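Local atomic coordinates of fatty acid amide hydrolase (Candida albicans, PDB entry 6KVR), a protein that probably hydrolyses monocarboxylic acid amides to the carboxylate and ammonium, and belongs to the amidase signature family. Residues A[32-37]-A[165-170]; A[301-306]-A[493-498]; A[385-390]-A[445-450]. All blocks are in the same frame, centred on the assembly; numbering follows the deposited sequence.

Contact 1 of 3, residues A[32-37]-A[165-170]; sequences EKYRQD and DKITHG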
loop_
_atom_site.group_PDB
_atom_site.type_symbol
_atom_site.label_atom_id
_atom_site.label_comp_id
_atom_site.label_asym_id
_atom_site.label_seq_id
_atom_site.Cartn_x
_atom_site.Cartn_y
_atom_site.Cartn_z
ATOM N N GLU A 32 31.593 5.774 24.830
ATOM C CA GLU A 32 33.013 6.106 24.686
ATOM C C GLU A 32 33.791 4.992 23.984
ATOM O O GLU A 32 34.616 5.263 23.103
ATOM C CB GLU A 32 33.609 6.415 26.061
ATOM C CG GLU A 32 32.930 7.602 26.753
ATOM C CD GLU A 32 33.361 7.780 28.210
ATOM O OE1 GLU A 32 33.214 8.903 28.749
ATOM O OE2 GLU A 32 33.819 6.783 28.823
ATOM N N LYS A 33 33.545 3.735 24.356
ATOM C CA LYS A 33 34.130 2.619 23.617
ATOM C C LYS A 33 33.763 2.683 22.134
ATOM O O LYS A 33 34.618 2.473 21.265
ATOM C CB LYS A 33 33.666 1.305 24.251
ATOM C CG LYS A 33 34.006 0.034 23.483
ATOM C CD LYS A 33 35.486 -0.311 23.553
ATOM C CE LYS A 33 35.701 -1.748 23.085
ATOM N NZ LYS A 33 34.509 -2.264 22.308
ATOM N N TYR A 34 32.495 2.997 21.827
ATOM C CA TYR A 34 32.071 3.109 20.431
ATOM C C TYR A 34 32.830 4.219 19.712
ATOM O O TYR A 34 33.195 4.075 18.536
ATOM C CB TYR A 34 30.560 3.361 20.370
ATOM C CG TYR A 34 29.907 3.307 18.991
ATOM C CD1 TYR A 34 29.877 4.423 18.162
ATOM C CD2 TYR A 34 29.264 2.161 18.550
ATOM C CE1 TYR A 34 29.248 4.388 16.926
ATOM C CE2 TYR A 34 28.638 2.109 17.309
ATOM C CZ TYR A 34 28.625 3.225 16.500
ATOM O OH TYR A 34 27.990 3.168 15.266
ATOM N N ARG A 35 33.062 5.341 20.398
ATOM C CA ARG A 35 33.818 6.434 19.794
ATOM C C ARG A 35 35.270 6.036 19.578
ATOM O O ARG A 35 35.857 6.332 18.524
ATOM C CB ARG A 35 33.740 7.678 20.675
ATOM C CG ARG A 35 32.367 8.280 20.788
ATOM C CD ARG A 35 32.384 9.422 21.780
ATOM N NE ARG A 35 31.053 9.933 22.084
ATOM C CZ ARG A 35 30.723 10.478 23.245
ATOM N NH1 ARG A 35 31.589 10.546 24.244
ATOM N NH2 ARG A 35 29.495 10.963 23.411
ATOM N N GLN A 36 35.862 5.354 20.563
ATOM C CA GLN A 36 37.252 4.928 20.426
ATOM C C GLN A 36 37.401 3.915 19.304
ATOM O O GLN A 36 38.391 3.946 18.562
ATOM C CB GLN A 36 37.762 4.352 21.751
ATOM C CG GLN A 36 39.267 4.134 21.795
ATOM C CD GLN A 36 40.046 5.359 21.346
ATOM O OE1 GLN A 36 39.895 6.444 21.910
ATOM N NE2 GLN A 36 40.869 5.197 20.310
ATOM N N ASP A 37 36.409 3.027 19.145
ATOM C CA ASP A 37 36.473 2.045 18.070
ATOM C C ASP A 37 36.461 2.721 16.704
ATOM O O ASP A 37 37.120 2.248 15.773
ATOM C CB ASP A 37 35.312 1.050 18.186
ATOM C CG ASP A 37 35.528 0.017 19.294
ATOM O OD1 ASP A 37 36.700 -0.231 19.676
ATOM O OD2 ASP A 37 34.518 -0.539 19.791
ATOM N N ASP A 165 25.886 -8.838 12.288
ATOM C CA ASP A 165 26.910 -8.988 13.311
ATOM C C ASP A 165 27.549 -7.665 13.700
ATOM O O ASP A 165 28.676 -7.649 14.183
ATOM C CB ASP A 165 27.987 -9.987 12.892
ATOM C CG ASP A 165 27.434 -11.395 12.771
ATOM O OD1 ASP A 165 26.504 -11.707 13.546
ATOM O OD2 ASP A 165 27.902 -12.171 11.904
ATOM N N LYS A 166 26.839 -6.554 13.536
ATOM C CA LYS A 166 27.348 -5.258 13.958
ATOM C C LYS A 166 26.268 -4.493 14.701
ATOM O O LYS A 166 25.074 -4.669 14.443
ATOM C CB LYS A 166 27.850 -4.448 12.777
ATOM C CG LYS A 166 29.256 -4.817 12.409
ATOM C CD LYS A 166 29.705 -4.136 11.143
ATOM C CE LYS A 166 31.177 -4.442 10.871
ATOM N NZ LYS A 166 31.244 -4.632 9.421
ATOM N N ILE A 167 26.707 -3.671 15.660
ATOM C CA ILE A 167 25.783 -2.817 16.386
ATOM C C ILE A 167 24.923 -2.064 15.395
ATOM O O ILE A 167 25.428 -1.504 14.413
ATOM C CB ILE A 167 26.539 -1.829 17.289
ATOM C CG1 ILE A 167 27.237 -2.545 18.439
ATOM C CG2 ILE A 167 25.576 -0.766 17.826
ATOM C CD1 ILE A 167 28.319 -1.648 19.104
ATOM N N THR A 168 23.616 -2.050 15.652
ATOM C CA THR A 168 22.660 -1.265 14.884
ATOM C C THR A 168 21.774 -0.538 15.884
ATOM O O THR A 168 20.902 -1.148 16.510
ATOM C CB THR A 168 21.846 -2.151 13.949
ATOM O OG1 THR A 168 22.747 -2.880 13.118
ATOM C CG2 THR A 168 20.908 -1.306 13.071
ATOM N N HIS A 169 22.001 0.757 16.044
ATOM C CA HIS A 169 21.351 1.495 17.105
ATOM C C HIS A 169 20.409 2.577 16.615
ATOM O O HIS A 169 19.599 3.067 17.412
ATOM C CB HIS A 169 22.411 2.112 18.041
ATOM C CG HIS A 169 23.429 2.945 17.331
ATOM N ND1 HIS A 169 23.100 4.103 16.659
ATOM C CD2 HIS A 169 24.767 2.791 17.184
ATOM C CE1 HIS A 169 24.193 4.625 16.125
ATOM N NE2 HIS A 169 25.219 3.852 16.439
ATOM N N GLY A 170 20.481 2.961 15.342
ATOM C CA GLY A 170 19.550 3.947 14.806
ATOM C C GLY A 170 19.584 5.291 15.505
ATOM O O GLY A 170 18.565 6.000 15.520
#

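Contact 2 of 3, residues A[301-306]-A[493-498]; sequences RSIDDL and PTLSFQ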
loop_
_atom_site.group_PDB
_atom_site.type_symbol
_atom_site.label_atom_id
_atom_site.label_comp_id
_atom_site.label_asym_id
_atom_site.label_seq_id
_atom_site.Cartn_x
_atom_site.Cartn_y
_atom_site.Cartn_z
ATOM N N ARG A 301 26.169 10.925 -7.353
ATOM C CA ARG A 301 26.602 12.113 -8.066
ATOM C C ARG A 301 26.230 12.086 -9.541
ATOM O O ARG A 301 26.726 12.924 -10.301
ATOM C CB ARG A 301 28.104 12.319 -7.888
ATOM C CG ARG A 301 28.454 12.735 -6.459
ATOM C CD ARG A 301 29.862 13.263 -6.376
ATOM N NE ARG A 301 30.803 12.176 -6.581
ATOM C CZ ARG A 301 32.036 12.337 -7.041
ATOM N NH1 ARG A 301 32.525 13.544 -7.303
ATOM N NH2 ARG A 301 32.792 11.261 -7.246
ATOM N N SER A 302 25.358 11.165 -9.964
ATOM C CA SER A 302 24.777 11.245 -11.298
ATOM C C SER A 302 23.410 10.566 -11.315
ATOM O O SER A 302 23.144 9.639 -10.546
ATOM C CB SER A 302 25.685 10.615 -12.362
ATOM O OG SER A 302 25.710 9.211 -12.251
ATOM N N ILE A 303 22.547 11.037 -12.212
ATOM C CA ILE A 303 21.220 10.445 -12.325
ATOM C C ILE A 303 21.294 9.031 -12.893
ATOM O O ILE A 303 20.503 8.167 -12.496
ATOM C CB ILE A 303 20.310 11.361 -13.159
ATOM C CG1 ILE A 303 20.419 12.785 -12.619
ATOM C CG2 ILE A 303 18.868 10.847 -13.163
ATOM C CD1 ILE A 303 19.618 13.038 -11.365
ATOM N N ASP A 304 22.233 8.763 -13.814
ATOM C CA ASP A 304 22.467 7.396 -14.285
ATOM C C ASP A 304 22.624 6.431 -13.120
ATOM O O ASP A 304 22.108 5.307 -13.151
ATOM C CB ASP A 304 23.743 7.305 -15.135
ATOM C CG ASP A 304 23.767 8.267 -16.297
ATOM O OD1 ASP A 304 22.694 8.745 -16.720
ATOM O OD2 ASP A 304 24.890 8.536 -16.787
ATOM N N ASP A 305 23.366 6.849 -12.099
ATOM C CA ASP A 305 23.637 5.985 -10.959
ATOM C C ASP A 305 22.363 5.702 -10.164
ATOM O O ASP A 305 22.065 4.539 -9.862
ATOM C CB ASP A 305 24.729 6.629 -10.112
ATOM C CG ASP A 305 26.103 6.466 -10.754
ATOM O OD1 ASP A 305 27.122 6.771 -10.112
ATOM O OD2 ASP A 305 26.148 5.966 -11.919
ATOM N N LEU A 306 21.566 6.740 -9.868
ATOM C CA LEU A 306 20.230 6.514 -9.308
ATOM C C LEU A 306 19.455 5.507 -10.147
ATOM O O LEU A 306 18.832 4.589 -9.612
ATOM C CB LEU A 306 19.457 7.831 -9.224
ATOM C CG LEU A 306 20.096 9.009 -8.478
ATOM C CD1 LEU A 306 19.060 10.088 -8.247
ATOM C CD2 LEU A 306 20.686 8.542 -7.158
ATOM N N PRO A 493 6.782 10.253 -6.026
ATOM C CA PRO A 493 8.231 10.074 -6.194
ATOM C C PRO A 493 8.878 11.413 -6.542
ATOM O O PRO A 493 8.378 12.157 -7.395
ATOM C CB PRO A 493 8.339 9.057 -7.336
ATOM C CG PRO A 493 7.073 9.234 -8.118
ATOM C CD PRO A 493 6.009 9.677 -7.141
ATOM N N THR A 494 9.963 11.739 -5.835
ATOM C CA THR A 494 10.561 13.065 -5.912
ATOM C C THR A 494 12.074 12.955 -6.021
ATOM O O THR A 494 12.737 12.380 -5.146
ATOM C CB THR A 494 10.169 13.906 -4.690
ATOM O OG1 THR A 494 8.743 13.989 -4.613
ATOM C CG2 THR A 494 10.764 15.330 -4.783
ATOM N N LEU A 495 12.619 13.538 -7.081
ATOM C CA LEU A 495 14.060 13.615 -7.279
ATOM C C LEU A 495 14.573 14.935 -6.725
ATOM O O LEU A 495 14.059 16.004 -7.068
ATOM C CB LEU A 495 14.399 13.492 -8.766
ATOM C CG LEU A 495 15.811 13.850 -9.247
ATOM C CD1 LEU A 495 16.816 12.827 -8.764
ATOM C CD2 LEU A 495 15.850 13.939 -10.778
ATOM N N SER A 496 15.576 14.861 -5.860
ATOM C CA SER A 496 16.338 16.036 -5.449
ATOM C C SER A 496 17.600 16.088 -6.307
ATOM O O SER A 496 18.389 15.135 -6.307
ATOM C CB SER A 496 16.680 15.968 -3.961
ATOM O OG SER A 496 17.384 17.125 -3.539
ATOM N N PHE A 497 17.776 17.178 -7.060
ATOM C CA PHE A 497 18.864 17.274 -8.033
ATOM C C PHE A 497 19.599 18.608 -7.917
ATOM O O PHE A 497 18.972 19.654 -7.714
ATOM C CB PHE A 497 18.334 17.081 -9.480
ATOM C CG PHE A 497 17.527 18.250 -10.013
ATOM C CD1 PHE A 497 16.154 18.331 -9.798
ATOM C CD2 PHE A 497 18.142 19.257 -10.752
ATOM C CE1 PHE A 497 15.413 19.397 -10.298
ATOM C CE2 PHE A 497 17.417 20.327 -11.248
ATOM C CZ PHE A 497 16.047 20.397 -11.028
ATOM N N GLN A 498 20.930 18.568 -8.052
ATOM C CA GLN A 498 21.729 19.795 -8.076
ATOM C C GLN A 498 21.448 20.614 -9.333
ATOM O O GLN A 498 21.341 20.072 -10.438
ATOM C CB GLN A 498 23.220 19.474 -8.009
ATOM C CG GLN A 498 23.685 19.025 -6.644
ATOM C CD GLN A 498 23.263 19.982 -5.548
ATOM O OE1 GLN A 498 23.422 21.199 -5.670
ATOM N NE2 GLN A 498 22.720 19.436 -4.461
#

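Contact 3 of 3, residues A[385-390]-A[445-450]; sequences TKLAYE and DQLRDQ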
loop_
_atom_site.group_PDB
_atom_site.type_symbol
_atom_site.label_atom_id
_atom_site.label_comp_id
_atom_site.label_asym_id
_atom_site.label_seq_id
_atom_site.Cartn_x
_atom_site.Cartn_y
_atom_site.Cartn_z
ATOM N N THR A 385 -1.621 23.388 1.358
ATOM C CA THR A 385 -0.326 23.061 1.955
ATOM C C THR A 385 -0.349 23.197 3.478
ATOM O O THR A 385 0.344 22.454 4.173
ATOM C CB THR A 385 0.793 23.930 1.363
ATOM O OG1 THR A 385 0.445 25.312 1.461
ATOM C CG2 THR A 385 1.048 23.567 -0.117
ATOM N N LYS A 386 -1.147 24.116 4.015
ATOM C CA LYS A 386 -1.270 24.221 5.463
ATOM C C LYS A 386 -1.928 22.977 6.054
ATOM O O LYS A 386 -1.458 22.440 7.062
ATOM C CB LYS A 386 -2.055 25.479 5.839
ATOM C CG LYS A 386 -2.235 25.657 7.344
ATOM C CD LYS A 386 -2.786 27.035 7.665
ATOM C CE LYS A 386 -3.210 27.132 9.127
ATOM N NZ LYS A 386 -3.749 28.485 9.464
ATOM N N LEU A 387 -3.023 22.502 5.449
ATOM C CA LEU A 387 -3.615 21.259 5.929
ATOM C C LEU A 387 -2.637 20.094 5.780
ATOM O O LEU A 387 -2.534 19.243 6.673
ATOM C CB LEU A 387 -4.920 20.978 5.182
ATOM C CG LEU A 387 -5.727 19.752 5.617
ATOM C CD1 LEU A 387 -6.212 19.904 7.058
ATOM C CD2 LEU A 387 -6.901 19.527 4.657
ATOM N N ALA A 388 -1.914 20.033 4.653
ATOM C CA ALA A 388 -0.964 18.946 4.455
ATOM C C ALA A 388 0.120 18.975 5.525
ATOM O O ALA A 388 0.445 17.938 6.115
ATOM C CB ALA A 388 -0.347 19.014 3.058
ATOM N N TYR A 389 0.643 20.163 5.831
ATOM C CA TYR A 389 1.711 20.288 6.822
ATOM C C TYR A 389 1.232 19.863 8.201
ATOM O O TYR A 389 1.900 19.082 8.887
ATOM C CB TYR A 389 2.228 21.727 6.855
ATOM C CG TYR A 389 3.307 21.967 7.889
ATOM C CD1 TYR A 389 4.636 21.643 7.627
ATOM C CD2 TYR A 389 3.000 22.519 9.136
ATOM C CE1 TYR A 389 5.636 21.881 8.568
ATOM C CE2 TYR A 389 4.002 22.752 10.093
ATOM C CZ TYR A 389 5.314 22.427 9.805
ATOM O OH TYR A 389 6.310 22.643 10.751
ATOM N N GLU A 390 0.053 20.347 8.608
ATOM C CA GLU A 390 -0.485 20.017 9.923
ATOM C C GLU A 390 -0.842 18.544 10.025
ATOM O O GLU A 390 -0.606 17.912 11.061
ATOM C CB GLU A 390 -1.730 20.861 10.225
ATOM C CG GLU A 390 -1.410 22.241 10.773
ATOM C CD GLU A 390 -2.535 23.248 10.551
ATOM O OE1 GLU A 390 -2.291 24.459 10.749
ATOM O OE2 GLU A 390 -3.667 22.830 10.207
ATOM N N ASP A 445 -5.865 10.977 1.940
ATOM C CA ASP A 445 -6.371 10.475 0.673
ATOM C C ASP A 445 -7.004 11.594 -0.143
ATOM O O ASP A 445 -6.856 11.628 -1.373
ATOM C CB ASP A 445 -7.353 9.336 0.929
ATOM C CG ASP A 445 -6.649 8.076 1.427
ATOM O OD1 ASP A 445 -5.386 8.032 1.380
ATOM O OD2 ASP A 445 -7.355 7.122 1.837
ATOM N N GLN A 446 -7.688 12.536 0.523
ATOM C CA GLN A 446 -8.270 13.670 -0.196
ATOM C C GLN A 446 -7.191 14.549 -0.816
ATOM O O GLN A 446 -7.346 15.023 -1.949
ATOM C CB GLN A 446 -9.160 14.490 0.735
ATOM C CG GLN A 446 -10.493 13.834 0.998
ATOM C CD GLN A 446 -11.207 14.449 2.184
ATOM O OE1 GLN A 446 -10.607 15.178 2.966
ATOM N NE2 GLN A 446 -12.504 14.176 2.308
ATOM N N LEU A 447 -6.101 14.785 -0.085
ATOM C CA LEU A 447 -4.997 15.576 -0.620
ATOM C C LEU A 447 -4.356 14.888 -1.813
ATOM O O LEU A 447 -4.058 15.530 -2.825
ATOM C CB LEU A 447 -3.949 15.815 0.466
ATOM C CG LEU A 447 -4.420 16.715 1.602
ATOM C CD1 LEU A 447 -3.501 16.519 2.787
ATOM C CD2 LEU A 447 -4.446 18.177 1.155
ATOM N N ARG A 448 -4.111 13.580 -1.695
ATOM C CA ARG A 448 -3.523 12.823 -2.791
ATOM C C ARG A 448 -4.372 12.912 -4.054
ATOM O O ARG A 448 -3.836 13.064 -5.161
ATOM C CB ARG A 448 -3.341 11.365 -2.378
ATOM C CG ARG A 448 -2.140 11.150 -1.484
ATOM C CD ARG A 448 -2.039 9.699 -1.023
ATOM N NE ARG A 448 -0.961 9.548 -0.052
ATOM C CZ ARG A 448 -0.512 8.382 0.397
ATOM N NH1 ARG A 448 -1.083 7.241 0.039
ATOM N NH2 ARG A 448 0.538 8.362 1.219
ATOM N N ASP A 449 -5.696 12.814 -3.914
ATOM C CA ASP A 449 -6.556 12.920 -5.086
ATOM C C ASP A 449 -6.531 14.335 -5.642
ATOM O O ASP A 449 -6.463 14.524 -6.863
ATOM C CB ASP A 449 -7.986 12.493 -4.743
ATOM C CG ASP A 449 -8.143 10.977 -4.688
ATOM O OD1 ASP A 449 -7.479 10.276 -5.482
ATOM O OD2 ASP A 449 -8.926 10.477 -3.847
ATOM N N GLN A 450 -6.564 15.342 -4.761
ATOM C CA GLN A 450 -6.562 16.720 -5.235
ATOM C C GLN A 450 -5.350 16.979 -6.124
ATOM O O GLN A 450 -5.474 17.581 -7.195
ATOM C CB GLN A 450 -6.592 17.693 -4.049
ATOM C CG GLN A 450 -6.675 19.153 -4.468
ATOM C CD GLN A 450 -6.849 20.122 -3.296
ATOM O OE1 GLN A 450 -6.568 19.795 -2.141
ATOM N NE2 GLN A 450 -7.332 21.317 -3.597
#

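Contact 1 of 3, residues A[32-37]-A[165-170]
Tyr34 and His169 reach for each other from opposite directions and meet as an offset edge-to-face (T-shaped) pair, the imidazole edge turned toward the phenol face, with ring centroids 5.2 Å apart and planes at 67°. The leading atom is His169 NE2, which lies 3.5 Å from Tyr34 CZ and donates to Tyr34 OH at 3.1 Å; with an N-H...O angle of 146° this hydrogen bond is bent and weak. The other ring nitrogen, His169 ND1, accepts from Gly171 N, which fits a proton on NE2, and Phe216 stacks on the same imidazole. With CG anti to the backbone N (chi1 -172°), the Tyr34 ring projects from helix 20-40 toward the loop. Ile167 instead runs alongside the phenol in the opposite sense, its CD1 lying in the ring plane at the edge, 4.0 Å from Tyr34 CD2. The His169 side chain is about 7 Å from that of Leu207, a predicted substrate-binding residue, and about 9 Å from that of Lys158, predicted to belong to the charge relay; its backbone N bonds the Glu159 carboxylate. The contact joins the N-terminal helix 20-40 to the loop between strand 155-158 and helix 185-192, with Glu123 of strand 123-124 packing on Tyr34 and Arg200 of strand 199-201 holding Ile167 O.

Contact 2 of 3, residues A[301-306]-A[493-498]
The first turn of helix 303-317 lies against strand 494-499, where the nearest CA pair, Ile303 and Phe497, is 8.4 Å apart. This is helix-on-sheet packing in the alpha/beta amidase signature fold: the strand belongs to the mixed central sheet, between strands 268-271 and 540-546. Leu495 carries the strand's side of the contact. Its CG is anti to the backbone N (chi1 167°), and both its methyls touch side chains of the helix. The three CD1 methyls form a triangle: Leu495 CD1 meets, on one flank, Ile303 CD1 at 3.8 Å and Leu306 CD1 at 3.6 Å, from residues three apart on one face of the helix, while Leu495 CD2 touches Ile303 CD1 alone, at 3.9 Å. Both helix side chains cross the leucine obliquely, and no hydrogen bond spans the two segments. Helix 552-565 continues the apolar layer, with Val555 on Leu495 and Leu556 on Leu306, and His268 of the adjacent strand packs against both Ile303 and Leu306. Ser496, next along the strand, points away from the helix and bonds Arg259 O through its OG. The helix start is marked by Ser302 at the N-cap, whose OG accepts a weak capping bond from Asp305 N at 3.3 Å.

Contact 3 of 3, residues A[385-390]-A[445-450]
Between Ala388 and Leu447 no ring, amide or carboxylate lends a face or an edge to the contact; aliphatic carbons alone meet. The flat groups nearby find partners outside the two segments: the Tyr389 ring meets that of His393, and the Gln450 amide accepts through OE1 from Asn384 ND2. The motif is a helix-helix pair in the amidase fold, helix 385-397 against helix 434-457, with the two segments running in roughly opposite directions. Their nearest CA atoms, those of Ala388 and Leu447, are 7.3 Å apart, an approach in keeping with the small alanine side chain. Leu447, with CG anti to its carbonyl carbon (chi1 -68°), spans the interface and rests CD1 on Ala388, while its CD2 only comes near Leu387. Helix 482-490 closes one side, Leu486 resting on Ala388 and both Ile489 and Leu490 on Leu447. A little along helix 434-457, Asp449 forms a salt bridge with Lys280 of the second subunit, placing this helix at the dimer interface. At the exposed border Leu387 CD2 makes a loose 4.5 Å approach to Leu447 CD2, whereas Leu447 CD1 sits 3.9 Å from Ala388 CA and 4.0 Å from Ala388 CB.

Overall arrangement
The three contacts are separate, sharing no helix or strand and never touching; contacts 2 and 3 come nearest, about 10 Å between nearest atoms. All three are buried, although they differ in depth. The centre of contact 2 is about 11 Å from the chain's centre, and this contact is entirely aliphatic, helix on sheet. The centres of contacts 1 and 3 lie about 22 and 23 Å from it, on opposite sides. Contact 3 is again aliphatic but joins two helices, has the one exposed touching residue, Leu387, and adjoins the second subunit. Contact 1 alone brings in rings and a polar bond, where an N-terminal helix covers a loop near predicted active-site residues.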